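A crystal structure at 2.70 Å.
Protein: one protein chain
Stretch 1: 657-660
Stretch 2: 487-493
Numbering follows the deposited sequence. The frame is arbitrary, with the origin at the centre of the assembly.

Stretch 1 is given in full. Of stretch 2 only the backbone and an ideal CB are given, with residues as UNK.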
# COMPACT_ATOMS: atom_id res chain seq x y z
N ASN A 657 9.50 17.96 14.52
CA ASN A 657 9.50 17.05 15.67
C ASN A 657 8.88 15.71 15.29
O ASN A 657 7.92 15.66 14.51
CB ASN A 657 8.72 17.63 16.85
CG ASN A 657 9.31 18.83 17.54
OD1 ASN A 657 10.51 19.15 17.42
ND2 ASN A 657 8.46 19.49 18.32
N ILE A 658 9.44 14.64 15.84
CA ILE A 658 8.93 13.31 15.61
C ILE A 658 8.37 12.75 16.92
O ILE A 658 7.21 12.34 16.97
CB ILE A 658 9.96 12.42 14.87
CG1 ILE A 658 9.97 12.80 13.36
CG2 ILE A 658 9.65 10.92 15.07
CD1 ILE A 658 11.17 12.40 12.57
N VAL A 659 9.15 12.85 18.00
CA VAL A 659 8.82 12.35 19.34
C VAL A 659 8.22 13.48 20.26
O VAL A 659 8.28 13.34 21.50
CB VAL A 659 10.08 11.67 19.97
CG1 VAL A 659 10.73 10.69 19.00
CG2 VAL A 659 11.10 12.72 20.40
N GLU A 660 7.63 14.58 19.66
CA GLU A 660 7.17 15.76 20.40
C GLU A 660 5.93 16.49 19.93
O GLU A 660 5.01 16.72 20.73
CB GLU A 660 8.32 16.74 20.48
CG GLU A 660 8.49 17.43 21.81
CD GLU A 660 9.65 18.41 21.81
OE1 GLU A 660 10.79 18.00 21.49
OE2 GLU A 660 9.42 19.60 22.15
N UNK A 487 2.22 11.25 27.87
CA UNK A 487 2.60 12.39 28.69
C UNK A 487 3.36 13.45 27.92
O UNK A 487 2.97 14.61 27.98
CB UNK A 487 3.45 11.92 29.87
N UNK A 488 4.43 13.05 27.18
CA UNK A 488 5.26 13.94 26.36
C UNK A 488 4.40 14.73 25.34
O UNK A 488 4.62 15.92 25.19
CB UNK A 488 6.33 13.13 25.63
N UNK A 489 3.39 14.09 24.72
CA UNK A 489 2.52 14.80 23.78
C UNK A 489 1.50 15.72 24.47
O UNK A 489 1.17 16.77 23.92
CB UNK A 489 1.78 13.79 22.91
N UNK A 490 1.02 15.34 25.67
CA UNK A 490 0.09 16.13 26.47
C UNK A 490 0.78 17.40 26.98
O UNK A 490 0.16 18.46 27.04
CB UNK A 490 -0.45 15.30 27.64
N UNK A 491 2.08 17.28 27.31
CA UNK A 491 2.93 18.35 27.83
C UNK A 491 4.40 18.02 27.55
O UNK A 491 5.01 17.30 28.35
CB UNK A 491 2.70 18.55 29.33
N UNK A 492 5.00 18.54 26.45
CA UNK A 492 6.42 18.24 26.19
C UNK A 492 7.38 18.95 27.14
O UNK A 492 8.60 18.76 27.05
CB UNK A 492 6.77 18.62 24.75
N UNK A 493 6.82 19.76 28.06
CA UNK A 493 7.54 20.51 29.08
C UNK A 493 7.99 19.62 30.25
O UNK A 493 9.00 19.94 30.90
CB UNK A 493 6.66 21.65 29.60

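At position 487 the backbone angles (-71/-51) are helical, and the ideal CB has no atom of stretch 1 within 5.5 Å. Most helix-compatible residues would suit. The deposited residue is L487, whose side chain makes no contact with stretch 1; its O accepts a 2.9 Å hydrogen bond from the N of 491.

Position 488 is also helical (-55/-40), but its CA-to-CB bond points toward stretch 1, and the ideal CB lies 4.6 Å from V659 O. One further carbon can reach the carbonyl, so a compact aliphatic side chain would fit, and a small hydroxyl residue could offer a donor to that oxygen. The deposited residue is V488, chi1 170° (t). Its CG1 comes to 3.4 Å from V659 O, a packing contact that leaves the carbonyl without a hydrogen bond from this stretch.

At position 489 the CA-to-CB bond points sideways, with the ideal CB 4.9 Å from E660 O. What stretch 1 offers is mostly main chain, since the CB atoms of I658, V659 and E660 all point away. A long side chain that turns back could cover this backbone: an aromatic or a large aliphatic, or a polar one able to address the carbonyls. The deposited residue is F489, with chi1 -85° (m) and chi2 76° bringing the ring end nearer. Its CZ lies 3.5 Å from E660 N and 3.7 Å from I658 O, while CE1 is 3.6 Å from V659 C. E660 O sits over one face of the ring and I658 O near the plane at its edge, so the ring spans successive peptide units by contact alone.

Position 490, still helical, has nothing of stretch 1 near its ideal CB; many residues would do, and A490 is deposited.

Position 491 (-157/96) is the first after the helix to leave helical angles. Also out of reach of stretch 1, it is open to many residues; it is D491.

At position 492 the CB again points toward stretch 1, and the ideal CB is 3.6 Å from E660 CG and 3.8 Å from E660 OE2. A phi of -72° permits proline; small or aliphatic residues would also suit packing against that methylene, a basic or donor-bearing one could meet the carboxylate, and an acidic one would be poorly placed. P492 is deposited, its CB 3.7 Å from E660 CG: packing, with no hydrogen bond to stretch 1.

Position 493 points away, is unconstrained by stretch 1, and holds A493.

Stretch 2, residues 487-493: LVFADPA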
# COMPACT_ATOMS: atom_id res chain seq x y z
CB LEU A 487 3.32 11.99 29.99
CG LEU A 487 3.42 13.10 31.06
CD1 LEU A 487 2.07 13.72 31.37
CD2 LEU A 487 4.03 12.57 32.33
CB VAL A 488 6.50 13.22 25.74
CG1 VAL A 488 7.21 14.08 24.69
CG2 VAL A 488 7.48 12.80 26.83
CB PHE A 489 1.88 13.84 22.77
CG PHE A 489 2.78 13.58 21.59
CD1 PHE A 489 3.88 12.73 21.71
CD2 PHE A 489 2.56 14.22 20.38
CE1 PHE A 489 4.74 12.52 20.62
CE2 PHE A 489 3.40 13.98 19.28
CZ PHE A 489 4.49 13.15 19.42
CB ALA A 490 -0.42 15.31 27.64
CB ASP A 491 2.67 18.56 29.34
CG ASP A 491 3.61 19.55 30.01
OD1 ASP A 491 3.40 20.77 29.83
OD2 ASP A 491 4.54 19.10 30.71
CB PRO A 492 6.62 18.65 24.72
CG PRO A 492 5.25 19.00 24.20
CD PRO A 492 4.44 19.39 25.39
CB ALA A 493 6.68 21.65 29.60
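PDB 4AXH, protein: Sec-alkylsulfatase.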